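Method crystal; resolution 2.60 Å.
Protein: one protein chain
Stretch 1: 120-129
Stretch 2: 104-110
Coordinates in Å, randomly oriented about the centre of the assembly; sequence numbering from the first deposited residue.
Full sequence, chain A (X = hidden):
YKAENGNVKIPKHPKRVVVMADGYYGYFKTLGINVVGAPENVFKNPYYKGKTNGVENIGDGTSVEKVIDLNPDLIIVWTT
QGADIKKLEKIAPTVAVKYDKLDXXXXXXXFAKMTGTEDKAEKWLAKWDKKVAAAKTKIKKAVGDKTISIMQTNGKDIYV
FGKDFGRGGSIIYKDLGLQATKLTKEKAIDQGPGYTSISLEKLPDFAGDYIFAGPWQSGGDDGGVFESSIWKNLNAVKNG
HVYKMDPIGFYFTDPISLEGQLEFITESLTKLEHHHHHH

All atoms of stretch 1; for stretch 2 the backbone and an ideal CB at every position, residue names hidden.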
# COMPACT_ATOMS: atom_id res chain seq x y z
N LYS A 120 20.78 5.45 -1.27
CA LYS A 120 19.97 4.46 -0.59
C LYS A 120 18.70 4.18 -1.39
O LYS A 120 18.24 3.04 -1.45
CB LYS A 120 19.61 4.97 0.81
CG LYS A 120 19.74 3.93 1.91
CD LYS A 120 21.17 3.74 2.36
CE LYS A 120 21.27 2.70 3.46
NZ LYS A 120 20.40 3.02 4.62
N ALA A 121 18.17 5.23 -2.01
CA ALA A 121 16.96 5.15 -2.81
C ALA A 121 17.17 4.46 -4.16
O ALA A 121 16.37 3.61 -4.55
CB ALA A 121 16.39 6.55 -3.02
N GLU A 122 18.24 4.82 -4.86
CA GLU A 122 18.54 4.23 -6.15
C GLU A 122 18.91 2.77 -5.96
O GLU A 122 18.70 1.94 -6.84
CB GLU A 122 19.68 4.99 -6.82
CG GLU A 122 21.00 4.90 -6.08
CD GLU A 122 22.08 5.84 -6.63
OE1 GLU A 122 21.92 7.08 -6.53
OE2 GLU A 122 23.10 5.34 -7.17
N LYS A 123 19.46 2.46 -4.79
CA LYS A 123 19.86 1.09 -4.46
C LYS A 123 18.61 0.20 -4.34
O LYS A 123 18.55 -0.86 -4.96
CB LYS A 123 20.65 1.09 -3.15
CG LYS A 123 21.59 -0.10 -2.95
CD LYS A 123 20.83 -1.41 -2.86
CE LYS A 123 21.75 -2.59 -2.53
NZ LYS A 123 20.99 -3.88 -2.43
N TRP A 124 17.63 0.65 -3.55
CA TRP A 124 16.38 -0.09 -3.36
C TRP A 124 15.57 -0.21 -4.66
O TRP A 124 14.93 -1.23 -4.91
CB TRP A 124 15.52 0.60 -2.29
CG TRP A 124 14.23 -0.13 -2.01
CD1 TRP A 124 14.00 -1.11 -1.07
CD2 TRP A 124 12.99 0.02 -2.73
NE1 TRP A 124 12.70 -1.57 -1.17
CE2 TRP A 124 12.07 -0.89 -2.18
CE3 TRP A 124 12.58 0.85 -3.80
CZ2 TRP A 124 10.75 -1.01 -2.65
CZ3 TRP A 124 11.27 0.73 -4.27
CH2 TRP A 124 10.37 -0.20 -3.69
N LEU A 125 15.58 0.84 -5.48
CA LEU A 125 14.87 0.83 -6.75
C LEU A 125 15.42 -0.29 -7.63
O LEU A 125 14.67 -0.97 -8.34
CB LEU A 125 15.02 2.16 -7.48
CG LEU A 125 14.25 3.30 -6.81
CD1 LEU A 125 14.55 4.63 -7.54
CD2 LEU A 125 12.75 2.98 -6.83
N ALA A 126 16.73 -0.46 -7.57
CA ALA A 126 17.43 -1.49 -8.32
C ALA A 126 16.98 -2.86 -7.82
O ALA A 126 16.74 -3.77 -8.61
CB ALA A 126 18.95 -1.33 -8.14
N LYS A 127 16.86 -2.99 -6.50
CA LYS A 127 16.42 -4.23 -5.86
C LYS A 127 14.96 -4.48 -6.22
O LYS A 127 14.56 -5.61 -6.51
CB LYS A 127 16.55 -4.10 -4.34
CG LYS A 127 16.12 -5.32 -3.55
CD LYS A 127 15.99 -4.97 -2.06
CE LYS A 127 17.28 -4.36 -1.53
NZ LYS A 127 17.13 -3.70 -0.21
N TRP A 128 14.16 -3.41 -6.19
CA TRP A 128 12.75 -3.49 -6.50
C TRP A 128 12.50 -3.98 -7.91
O TRP A 128 11.74 -4.92 -8.12
CB TRP A 128 12.08 -2.13 -6.31
CG TRP A 128 10.62 -2.07 -6.69
CD1 TRP A 128 10.06 -1.32 -7.68
CD2 TRP A 128 9.54 -2.79 -6.07
NE1 TRP A 128 8.70 -1.53 -7.73
CE2 TRP A 128 8.36 -2.43 -6.75
CE3 TRP A 128 9.46 -3.71 -5.01
CZ2 TRP A 128 7.10 -2.95 -6.40
CZ3 TRP A 128 8.21 -4.23 -4.67
CH2 TRP A 128 7.06 -3.85 -5.36
N ASP A 129 13.14 -3.35 -8.89
CA ASP A 129 12.95 -3.75 -10.28
C ASP A 129 13.43 -5.16 -10.58
O ASP A 129 12.93 -5.79 -11.51
CB ASP A 129 13.62 -2.75 -11.21
CG ASP A 129 12.86 -1.44 -11.29
OD1 ASP A 129 13.31 -0.52 -12.01
OD2 ASP A 129 11.81 -1.33 -10.61
N UNK A 104 5.04 7.70 -6.70
CA UNK A 104 5.21 6.70 -5.66
C UNK A 104 6.68 6.34 -5.54
O UNK A 104 7.24 6.28 -4.45
CB UNK A 104 4.37 5.46 -5.95
N UNK A 105 7.31 6.10 -6.69
CA UNK A 105 8.73 5.81 -6.74
C UNK A 105 9.38 7.18 -6.80
O UNK A 105 10.56 7.33 -6.51
CB UNK A 105 9.12 4.92 -7.92
N UNK A 106 8.58 8.19 -7.17
CA UNK A 106 9.05 9.57 -7.26
C UNK A 106 9.09 10.13 -5.84
O UNK A 106 10.02 10.85 -5.47
CB UNK A 106 8.15 10.41 -8.17
N UNK A 107 8.07 9.78 -5.05
CA UNK A 107 7.95 10.21 -3.65
C UNK A 107 9.15 9.75 -2.84
O UNK A 107 9.50 10.38 -1.84
CB UNK A 107 6.66 9.67 -3.03
N UNK A 108 9.78 8.66 -3.28
CA UNK A 108 10.97 8.12 -2.61
C UNK A 108 12.22 8.90 -3.01
O UNK A 108 13.17 9.04 -2.24
CB UNK A 108 11.15 6.64 -2.94
N UNK A 109 12.22 9.39 -4.24
CA UNK A 109 13.34 10.15 -4.74
C UNK A 109 13.24 11.58 -4.24
O UNK A 109 14.22 12.30 -4.22
CB UNK A 109 13.39 10.11 -6.27
N UNK A 110 12.04 12.00 -3.84
CA UNK A 110 11.86 13.35 -3.32
C UNK A 110 12.47 13.37 -1.93
O UNK A 110 13.22 14.29 -1.59
CB UNK A 110 10.39 13.76 -3.29

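Stretch 1 is a continuous helix, and the side it turns to stretch 2 carries Ala 121, Trp 124, Leu 125 and Trp 128, a spacing of three and four residues that keeps them on one apolar stripe. Stretch 2 enters through a loop and becomes a helix running nearly antiparallel to the first, at 157°, with the axes 9.8 Å apart at their closest.

Position 104 has an extended phi of 177°, and its CA-to-CB bond points sideways, with nothing of stretch 1 within 5.5 Å of the ideal CB. Stretch 1 leaves the choice wide, and a polar residue would suit a loop position without a partner in stretch 1. The deposited residue is Asn 104, which makes no contact with stretch 1.

At position 105 CA-to-CB points toward stretch 1, and the ideal CB lies 4.3 Å from Leu 125 CD2. Beyond it lies the indole of Trp 128. Such surroundings offer carbon and little to satisfy a charge, so Ile, Val, Leu or Met would all be reasonable. The deposited residue is Ile 105, and its branching at CB lets it reach two neighbours: CG2 packs 3.3 Å from Leu 125 CD2, a tight contact, while CD1 extends toward the indole of Trp 128, 4.5 Å from its NE1.

Position 106 points its CA-to-CB bond away from stretch 1, which places no demand on it, so a polar or charged side chain is the natural expectation. It is Glu 106; Glu 106 O accepts a hydrogen bond of 2.8 Å from the backbone N of position 110, a helical i to i+4 link. Position 107 is out of reach of stretch 1, which therefore sets no demand there; Gln 107 occupies it.

Position 108, one turn after 105, again points toward stretch 1. Its ideal CB is 5.2 Å from Ala 121 CB, and the short side chain of that alanine leaves room between the helices, bordered by Trp 124 and Leu 125. A medium-sized apolar residue is called for, Leu or Met most readily, with Ile also possible. Leu 108 fills the space with chi1 t and chi2 p. Its CG lies 3.9 Å from Ala 121 CB, and its CD2 approaches two larger neighbours, 3.8 Å from Trp 124 CE3 and 4.0 Å from Leu 125 CD2. One branched side chain thus packs against three residues of the stripe.

Position 109 lies opposite Ala 121, with the two CA atoms 6.5 Å apart, yet its CA-to-CB bond runs sideways along the margin of the contact. A long side chain with an aliphatic stem and a polar end would suit: Lys, Arg, Gln or Glu. Lys 109 is found, its CD 3.8 Å from Leu 125 CD1. The aliphatic part of the chain packs against that methyl, while NZ continues beyond, making no polar contact with stretch 1.

Position 110 is out of reach again, and many residues would be tolerated as far as stretch 1 is concerned. Glu 110 is deposited.

Stretch 2 (104-110) NIEQLKE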
# COMPACT_ATOMS: atom_id res chain seq x y z
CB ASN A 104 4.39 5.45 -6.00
CG ASN A 104 4.48 4.39 -4.92
OD1 ASN A 104 4.68 4.71 -3.75
ND2 ASN A 104 4.30 3.13 -5.31
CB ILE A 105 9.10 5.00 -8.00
CG1 ILE A 105 8.67 3.54 -7.83
CG2 ILE A 105 10.60 5.08 -8.26
CD1 ILE A 105 8.65 2.72 -9.13
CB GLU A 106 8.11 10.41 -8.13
CG GLU A 106 7.79 9.81 -9.51
CD GLU A 106 8.99 9.64 -10.45
OE1 GLU A 106 8.84 8.94 -11.49
OE2 GLU A 106 10.08 10.21 -10.17
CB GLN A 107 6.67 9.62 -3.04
CG GLN A 107 6.33 10.10 -1.64
CD GLN A 107 6.17 11.60 -1.55
OE1 GLN A 107 7.14 12.34 -1.58
NE2 GLN A 107 4.93 12.06 -1.45
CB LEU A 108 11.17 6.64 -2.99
CG LEU A 108 12.53 6.02 -2.61
CD1 LEU A 108 12.67 5.98 -1.11
CD2 LEU A 108 12.64 4.63 -3.19
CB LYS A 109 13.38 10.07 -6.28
CG LYS A 109 13.40 8.64 -6.81
CD LYS A 109 14.43 8.42 -7.91
CE LYS A 109 14.06 9.10 -9.22
NZ LYS A 109 15.14 8.94 -10.25
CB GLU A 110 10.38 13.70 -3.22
CG GLU A 110 10.08 15.13 -2.77
CD GLU A 110 8.61 15.36 -2.41
OE1 GLU A 110 8.16 14.84 -1.36
OE2 GLU A 110 7.90 16.05 -3.18
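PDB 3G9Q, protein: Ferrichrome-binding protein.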